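Side-chain contacts in protease (Helicobacter pylori, PDB 5EUF), which probably acts as a zinc-dependent family M16 peptidase that cleaves the cytoplasmic domain of human junctional adhesion molecule A, compromising gastric epithelial cell adhesion: residues Y256-F261 and V267-L272; Q304-S309 and L376-L381. All blocks are in the same frame, centred on the assembly; numbering follows the deposited sequence.

In the fold
Followed from the N terminus, the chain first runs through strand 251-258, turns, and comes back as helix 266-276; contact 1 closes this short loop of five intervening residues. Only after that does contact 2 open, at the connection between the antiparallel neighbouring strands 295-302 and 309-317. It closes a much longer, mostly helical excursion of 66 residues that ends at the break between helices 365-376 and 381-385. The two are in series, neither nested nor crossing. Their first segments meet through probable backbone hydrogen bonds, Ser-309 to Val-258 and Phe-261 to Gln-306, so the pairing of the two strands at Val-258 and Ser-309 is carried on into the loops by Phe-261 and Gln-306.

Contact 1: residues Y256-F261 and V267-L272; sequences YKVPAF and VALDAL
Val-258 and Leu-269 reach toward each other and meet tip to tip, methyl against methyl. Val-258 CG2 touches both ends of the leucine fork, at 3.7 Å from Leu-269 CD1 and also 3.7 Å from Leu-269 CD2. The second valine methyl joins on one branch, CG1 of Val-258 lying 3.8 Å from CD1 of Leu-269. That same CD1 is the atom nearest the proline ring, 4.4 Å from Pro-259 CD, a marginal approach from the start of the loop. The contact is therefore wholly apolar and small, burying 96 Å² in all. The closest pair of CA atoms, those of Val-258 and Leu-269, is 8.8 Å apart, a gap bridged by the two side chains. Leu-269 spans its share with CG turned away from its own carbonyl carbon (chi1 -73°), which directs the fork off the helix toward the strand.

Around this pair, Leu-269 also packs on Val-402 of helix 396-406, and both Val-258 and Leu-269 touch Phe-311 of the adjoining strand. Lys-257 leaves the other side of strand 251-258, where its NZ hydrogen-bonds to Gln-234 OE1 and Ala-154 O. The result is a strand-loop-helix unit in which helix 266-276 packs over one face of the mixed five-stranded sheet, within the inactive domain of the M16 peptidase fold.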
ATOM      1  N   TYR B 256       8.963  16.780  -0.195  1.00 22.67           N
ATOM      2  CA  TYR B 256       9.945  16.423   0.818  1.00 21.07           C
ATOM      3  C   TYR B 256       9.236  16.030   2.108  1.00 26.36           C
ATOM      4  O   TYR B 256       8.285  16.693   2.525  1.00 20.08           O
ATOM      5  CB  TYR B 256      10.911  17.584   1.066  1.00 15.42           C
ATOM      6  CG  TYR B 256      11.840  17.874  -0.095  1.00 18.80           C
ATOM      7  CD1 TYR B 256      11.475  18.759  -1.102  1.00 16.32           C
ATOM      8  CD2 TYR B 256      13.083  17.259  -0.183  1.00 26.96           C
ATOM      9  CE1 TYR B 256      12.326  19.026  -2.165  1.00 25.81           C
ATOM     10  CE2 TYR B 256      13.939  17.521  -1.238  1.00 42.07           C
ATOM     11  CZ  TYR B 256      13.557  18.402  -2.226  1.00 45.09           C
ATOM     12  OH  TYR B 256      14.411  18.658  -3.275  1.00 49.16           O
ATOM     13  N   LYS B 257       9.693  14.947   2.731  1.00 30.98           N
ATOM     14  CA  LYS B 257       9.120  14.496   3.995  1.00 22.79           C
ATOM     15  C   LYS B 257       9.296  15.557   5.069  1.00 24.47           C
ATOM     16  O   LYS B 257      10.271  16.308   5.071  1.00 29.92           O
ATOM     17  CB  LYS B 257       9.750  13.176   4.444  1.00 29.82           C
ATOM     18  CG  LYS B 257       9.241  11.963   3.685  1.00 33.96           C
ATOM     19  CD  LYS B 257       7.770  11.692   3.971  1.00 13.75           C
ATOM     20  CE  LYS B 257       7.233  10.586   3.074  1.00 13.67           C
ATOM     21  NZ  LYS B 257       8.043   9.337   3.157  1.00 14.18           N
ATOM     22  N   VAL B 258       8.344  15.606   5.990  1.00 21.23           N
ATOM     23  CA  VAL B 258       8.272  16.692   6.951  1.00 14.34           C
ATOM     24  C   VAL B 258       7.611  16.183   8.233  1.00 27.96           C
ATOM     25  O   VAL B 258       6.789  15.265   8.179  1.00 34.52           O
ATOM     26  CB  VAL B 258       7.509  17.896   6.331  1.00 18.27           C
ATOM     27  CG1 VAL B 258       6.383  18.390   7.228  1.00 29.10           C
ATOM     28  CG2 VAL B 258       8.483  19.011   5.981  1.00 24.60           C
ATOM     29  N   PRO B 259       7.992  16.749   9.393  1.00 26.28           N
ATOM     30  CA  PRO B 259       7.481  16.311  10.700  1.00 21.24           C
ATOM     31  C   PRO B 259       5.959  16.305  10.806  1.00 17.62           C
ATOM     32  O   PRO B 259       5.270  16.869   9.955  1.00 17.92           O
ATOM     33  CB  PRO B 259       8.072  17.341  11.666  1.00 20.74           C
ATOM     34  CG  PRO B 259       9.304  17.812  10.998  1.00 23.19           C
ATOM     35  CD  PRO B 259       8.987  17.827   9.531  1.00 27.04           C
ATOM     36  N   ALA B 260       5.445  15.670  11.856  1.00 25.72           N
ATOM     37  CA  ALA B 260       4.006  15.591  12.085  1.00 30.66           C
ATOM     38  C   ALA B 260       3.404  16.947  12.479  1.00 39.03           C
ATOM     39  O   ALA B 260       4.125  17.922  12.692  1.00 38.25           O
ATOM     40  CB  ALA B 260       3.707  14.548  13.147  1.00 14.69           C
ATOM     41  N   PHE B 261       2.076  16.983  12.581  1.00 35.74           N
ATOM     42  CA  PHE B 261       1.307  18.215  12.778  1.00 35.23           C
ATOM     43  C   PHE B 261       1.808  19.105  13.912  1.00 37.28           C
ATOM     44  O   PHE B 261       1.998  20.308  13.728  1.00 50.11           O
ATOM     45  CB  PHE B 261      -0.167  17.866  13.028  1.00 34.07           C
ATOM     46  CG  PHE B 261      -1.060  19.065  13.224  1.00 32.65           C
ATOM     47  CD1 PHE B 261      -1.666  19.676  12.140  1.00 35.68           C
ATOM     48  CD2 PHE B 261      -1.314  19.564  14.494  1.00 45.76           C
ATOM     49  CE1 PHE B 261      -2.496  20.773  12.314  1.00 37.01           C
ATOM     50  CE2 PHE B 261      -2.138  20.661  14.674  1.00 46.23           C
ATOM     51  CZ  PHE B 261      -2.730  21.265  13.582  1.00 37.57           C
ATOM     52  N   VAL B 267       5.689  26.053  11.743  1.00 25.14           N
ATOM     53  CA  VAL B 267       5.467  27.477  11.524  1.00 24.43           C
ATOM     54  C   VAL B 267       6.438  28.005  10.473  1.00 31.85           C
ATOM     55  O   VAL B 267       6.052  28.763   9.584  1.00 42.81           O
ATOM     56  CB  VAL B 267       5.617  28.282  12.826  1.00 36.66           C
ATOM     57  CG1 VAL B 267       5.328  29.755  12.576  1.00 19.70           C
ATOM     58  CG2 VAL B 267       4.687  27.731  13.895  1.00 18.80           C
ATOM     59  N   ALA B 268       7.696  27.587  10.570  1.00 39.43           N
ATOM     60  CA  ALA B 268       8.708  27.979   9.596  1.00 32.60           C
ATOM     61  C   ALA B 268       8.396  27.392   8.225  1.00 31.94           C
ATOM     62  O   ALA B 268       8.570  28.056   7.202  1.00 41.65           O
ATOM     63  CB  ALA B 268      10.085  27.543  10.056  1.00 28.22           C
ATOM     64  N   LEU B 269       7.938  26.144   8.213  1.00 34.49           N
ATOM     65  CA  LEU B 269       7.525  25.483   6.981  1.00 16.68           C
ATOM     66  C   LEU B 269       6.398  26.254   6.302  1.00 18.86           C
ATOM     67  O   LEU B 269       6.415  26.462   5.089  1.00 16.62           O
ATOM     68  CB  LEU B 269       7.085  24.050   7.269  1.00 15.87           C
ATOM     69  CG  LEU B 269       8.193  23.053   7.601  1.00 18.79           C
ATOM     70  CD1 LEU B 269       7.613  21.798   8.232  1.00 15.42           C
ATOM     71  CD2 LEU B 269       8.969  22.709   6.345  1.00 16.02           C
ATOM     72  N   ASP B 270       5.420  26.677   7.093  1.00 16.51           N
ATOM     73  CA  ASP B 270       4.353  27.536   6.596  1.00 19.37           C
ATOM     74  C   ASP B 270       4.941  28.809   5.993  1.00 21.52           C
ATOM     75  O   ASP B 270       4.528  29.246   4.918  1.00 17.69           O
ATOM     76  CB  ASP B 270       3.364  27.875   7.716  1.00 16.98           C
ATOM     77  CG  ASP B 270       2.513  26.686   8.123  1.00 27.77           C
ATOM     78  OD1 ASP B 270       2.834  25.551   7.714  1.00 42.67           O
ATOM     79  OD2 ASP B 270       1.523  26.882   8.857  1.00 37.27           O
ATOM     80  N   ALA B 271       5.920  29.386   6.683  1.00 18.30           N
ATOM     81  CA  ALA B 271       6.579  30.597   6.209  1.00 28.75           C
ATOM     82  C   ALA B 271       7.379  30.339   4.933  1.00 30.99           C
ATOM     83  O   ALA B 271       7.448  31.198   4.055  1.00 26.68           O
ATOM     84  CB  ALA B 271       7.481  31.168   7.292  1.00 20.26           C
ATOM     85  N   LEU B 272       7.984  29.158   4.839  1.00 31.99           N
ATOM     86  CA  LEU B 272       8.746  28.792   3.647  1.00 30.42           C
ATOM     87  C   LEU B 272       7.837  28.682   2.425  1.00 32.28           C
ATOM     88  O   LEU B 272       8.211  29.092   1.326  1.00 27.76           O
ATOM     89  CB  LEU B 272       9.496  27.475   3.866  1.00 27.32           C
ATOM     90  CG  LEU B 272      10.885  27.576   4.503  1.00 27.44           C
ATOM     91  CD1 LEU B 272      11.479  26.197   4.757  1.00 18.78           C
ATOM     92  CD2 LEU B 272      11.811  28.402   3.627  1.00 30.11           C
TER

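Contact 2: residues Q304-S309 and L376-L381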
ATOM      1  N   GLN B 304      -0.119  20.253   6.459  1.00 16.01           N
ATOM      2  CA  GLN B 304       0.077  20.024   7.880  1.00 37.62           C
ATOM      3  C   GLN B 304      -0.727  18.806   8.300  1.00 28.01           C
ATOM      4  O   GLN B 304      -1.710  18.909   9.037  1.00 20.98           O
ATOM      5  CB  GLN B 304      -0.317  21.258   8.692  1.00 42.69           C
ATOM      6  CG  GLN B 304       0.463  21.414   9.986  1.00 34.54           C
ATOM      7  CD  GLN B 304       0.244  22.762  10.637  1.00 42.04           C
ATOM      8  OE1 GLN B 304      -0.190  23.714   9.989  1.00 51.54           O
ATOM      9  NE2 GLN B 304       0.540  22.850  11.928  1.00 50.77           N
ATOM     10  N   LEU B 305      -0.299  17.651   7.801  1.00 30.60           N
ATOM     11  CA  LEU B 305      -0.959  16.384   8.081  1.00 21.53           C
ATOM     12  C   LEU B 305      -0.684  15.945   9.512  1.00 30.16           C
ATOM     13  O   LEU B 305       0.339  16.309  10.095  1.00 27.86           O
ATOM     14  CB  LEU B 305      -0.492  15.312   7.096  1.00 31.13           C
ATOM     15  CG  LEU B 305      -0.714  15.601   5.610  1.00 18.00           C
ATOM     16  CD1 LEU B 305       0.047  14.604   4.751  1.00 15.30           C
ATOM     17  CD2 LEU B 305      -2.195  15.563   5.284  1.00 15.91           C
ATOM     18  N   GLN B 306      -1.604  15.161  10.065  1.00 40.14           N
ATOM     19  CA  GLN B 306      -1.516  14.712  11.451  1.00 17.62           C
ATOM     20  C   GLN B 306      -0.241  13.915  11.717  1.00 38.25           C
ATOM     21  O   GLN B 306       0.539  14.264  12.602  1.00 36.25           O
ATOM     22  CB  GLN B 306      -2.749  13.883  11.809  1.00 18.23           C
ATOM     23  CG  GLN B 306      -2.750  13.336  13.220  1.00 19.89           C
ATOM     24  CD  GLN B 306      -4.096  12.756  13.613  1.00 25.20           C
ATOM     25  OE1 GLN B 306      -5.126  13.102  13.032  1.00 27.62           O
ATOM     26  NE2 GLN B 306      -4.092  11.869  14.601  1.00 20.68           N
ATOM     27  N   ASP B 307      -0.028  12.851  10.947  1.00 37.74           N
ATOM     28  CA  ASP B 307       1.186  12.048  11.071  1.00 33.41           C
ATOM     29  C   ASP B 307       2.312  12.660  10.241  1.00 32.08           C
ATOM     30  O   ASP B 307       2.253  13.843   9.912  1.00 32.21           O
ATOM     31  CB  ASP B 307       0.917  10.605  10.649  1.00 32.39           C
ATOM     32  CG  ASP B 307      -0.044   9.899  11.589  1.00 22.75           C
ATOM     33  OD1 ASP B 307       0.014  10.170  12.808  1.00 18.83           O
ATOM     34  OD2 ASP B 307      -0.856   9.082  11.112  1.00 19.94           O
ATOM     35  N   GLU B 308       3.331  11.867   9.912  1.00 32.30           N
ATOM     36  CA  GLU B 308       4.459  12.379   9.132  1.00 16.34           C
ATOM     37  C   GLU B 308       3.971  13.011   7.834  1.00 21.26           C
ATOM     38  O   GLU B 308       3.341  12.357   7.006  1.00 38.54           O
ATOM     39  CB  GLU B 308       5.475  11.280   8.827  1.00 16.57           C
ATOM     40  CG  GLU B 308       6.642  11.783   7.988  1.00 32.78           C
ATOM     41  CD  GLU B 308       7.782  10.793   7.898  1.00 40.19           C
ATOM     42  OE1 GLU B 308       8.890  11.205   7.492  1.00 41.64           O
ATOM     43  OE2 GLU B 308       7.571   9.606   8.230  1.00 45.47           O
ATOM     44  N   SER B 309       4.269  14.294   7.672  1.00 23.25           N
ATOM     45  CA  SER B 309       3.653  15.097   6.624  1.00 30.64           C
ATOM     46  C   SER B 309       4.559  15.298   5.420  1.00 32.53           C
ATOM     47  O   SER B 309       5.621  14.684   5.310  1.00 19.84           O
ATOM     48  CB  SER B 309       3.235  16.457   7.188  1.00 39.48           C
ATOM     49  OG  SER B 309       2.678  17.279   6.180  1.00 53.94           O
ATOM     50  N   LEU B 376      -8.319  21.730  16.872  1.00 40.40           N
ATOM     51  CA  LEU B 376      -9.151  21.057  17.866  1.00 36.69           C
ATOM     52  C   LEU B 376      -9.059  19.543  17.733  1.00 51.67           C
ATOM     53  O   LEU B 376      -8.903  18.834  18.726  1.00 68.47           O
ATOM     54  CB  LEU B 376     -10.609  21.499  17.737  1.00 36.25           C
ATOM     55  CG  LEU B 376     -10.975  22.819  18.404  1.00 33.47           C
ATOM     56  CD1 LEU B 376     -12.336  23.289  17.920  1.00 48.21           C
ATOM     57  CD2 LEU B 376     -10.967  22.653  19.910  1.00 29.56           C
ATOM     58  N   VAL B 377      -9.153  19.054  16.499  1.00 50.06           N
ATOM     59  CA  VAL B 377      -9.109  17.620  16.232  1.00 41.83           C
ATOM     60  C   VAL B 377      -7.759  17.025  16.617  1.00 36.81           C
ATOM     61  O   VAL B 377      -7.630  15.811  16.775  1.00 37.55           O
ATOM     62  CB  VAL B 377      -9.392  17.308  14.747  1.00 34.42           C
ATOM     63  CG1 VAL B 377     -10.767  17.814  14.355  1.00 24.12           C
ATOM     64  CG2 VAL B 377      -8.323  17.923  13.859  1.00 48.74           C
ATOM     65  N   GLN B 378      -6.758  17.887  16.766  1.00 35.17           N
ATOM     66  CA  GLN B 378      -5.425  17.461  17.168  1.00 37.92           C
ATOM     67  C   GLN B 378      -5.180  17.758  18.643  1.00 46.82           C
ATOM     68  O   GLN B 378      -4.140  17.387  19.194  1.00 49.41           O
ATOM     69  CB  GLN B 378      -4.359  18.150  16.311  1.00 21.66           C
ATOM     70  CG  GLN B 378      -4.571  18.006  14.814  1.00 27.79           C
ATOM     71  CD  GLN B 378      -4.525  16.565  14.352  1.00 37.13           C
ATOM     72  OE1 GLN B 378      -3.966  15.700  15.029  1.00 39.03           O
ATOM     73  NE2 GLN B 378      -5.116  16.295  13.193  1.00 34.25           N
ATOM     74  N   ASN B 379      -6.151  18.417  19.272  1.00 44.35           N
ATOM     75  CA  ASN B 379      -6.015  18.906  20.640  1.00 46.67           C
ATOM     76  C   ASN B 379      -4.751  19.752  20.777  1.00 43.20           C
ATOM     77  O   ASN B 379      -3.875  19.458  21.589  1.00 46.40           O
ATOM     78  CB  ASN B 379      -6.001  17.746  21.639  1.00 47.64           C
ATOM     79  CG  ASN B 379      -6.350  18.187  23.051  1.00 72.19           C
ATOM     80  OD1 ASN B 379      -6.033  19.304  23.463  1.00 81.08           O
ATOM     81  ND2 ASN B 379      -7.010  17.309  23.798  1.00 78.77           N
ATOM     82  N   ASP B 380      -4.667  20.801  19.967  1.00 42.05           N
ATOM     83  CA  ASP B 380      -3.487  21.654  19.930  1.00 49.94           C
ATOM     84  C   ASP B 380      -3.876  23.131  19.862  1.00 46.42           C
ATOM     85  O   ASP B 380      -3.374  23.877  19.022  1.00 44.78           O
ATOM     86  CB  ASP B 380      -2.606  21.279  18.736  1.00 44.78           C
ATOM     87  CG  ASP B 380      -1.238  21.926  18.790  1.00 53.92           C
ATOM     88  OD1 ASP B 380      -0.710  22.108  19.908  1.00 63.79           O
ATOM     89  OD2 ASP B 380      -0.696  22.256  17.713  1.00 50.79           O
ATOM     90  N   LEU B 381      -4.775  23.552  20.747  1.00 36.84           N
ATOM     91  CA  LEU B 381      -5.221  24.940  20.761  1.00 35.00           C
ATOM     92  C   LEU B 381      -4.114  25.857  21.259  1.00 39.44           C
ATOM     93  O   LEU B 381      -4.042  27.026  20.875  1.00 44.27           O
ATOM     94  CB  LEU B 381      -6.465  25.109  21.632  1.00 35.11           C
ATOM     95  CG  LEU B 381      -7.732  24.369  21.206  1.00 53.26           C
ATOM     96  CD1 LEU B 381      -7.772  22.968  21.806  1.00 71.30           C
ATOM     97  CD2 LEU B 381      -8.959  25.169  21.604  1.00 57.26           C
TER
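The amide nitrogen NE2 of Gln-378 donates to OE1 of Gln-306 over 3.2 Å, with an N-H...O angle of 154°. This is the hydrogen bond that joins the two segments, and its two ends are unlike. On the donor side the accepting oxygen lies nearly in the amide plane of Gln-378, as suits an N-H. On the acceptor side the donor stands well above the carbonyl plane of Gln-306 and does not sit on a lone pair. The two amide planes are inclined by 73°. Their oxygens, OE1 of Gln-306 and OE1 of Gln-378, are also 3.5 Å apart, two acceptors with no bond between them.

The side chains arrive differently. Gln-306 runs out extended, whereas Gln-378 bends at its second torsion (chi2 -62°) and brings its amide across the stem of its partner, NE2 of Gln-378 being 3.7 Å from CB of Gln-306 and OE1 of Gln-378 lying nearest to CG of Gln-306.

Gln-378 belongs to a type I turn from Leu-376 to Asn-379, closed by Asn-379 N to Leu-376 O at 2.8 Å. Asn-379, with positive phi, ends the preceding helix in a Schellman motif, and Asp-380 takes the N-cap position of the next. On the side of 304-309, Gln-306 N hydrogen-bonds to Asp-89 OD2, and Asp-307 OD2 forms a salt bridge with Arg-42 NH1.

One neutral, off-axis bond between partly exposed amides, with two oxygens close by, implies a probably modest polar tie between a strand connection and a helix junction.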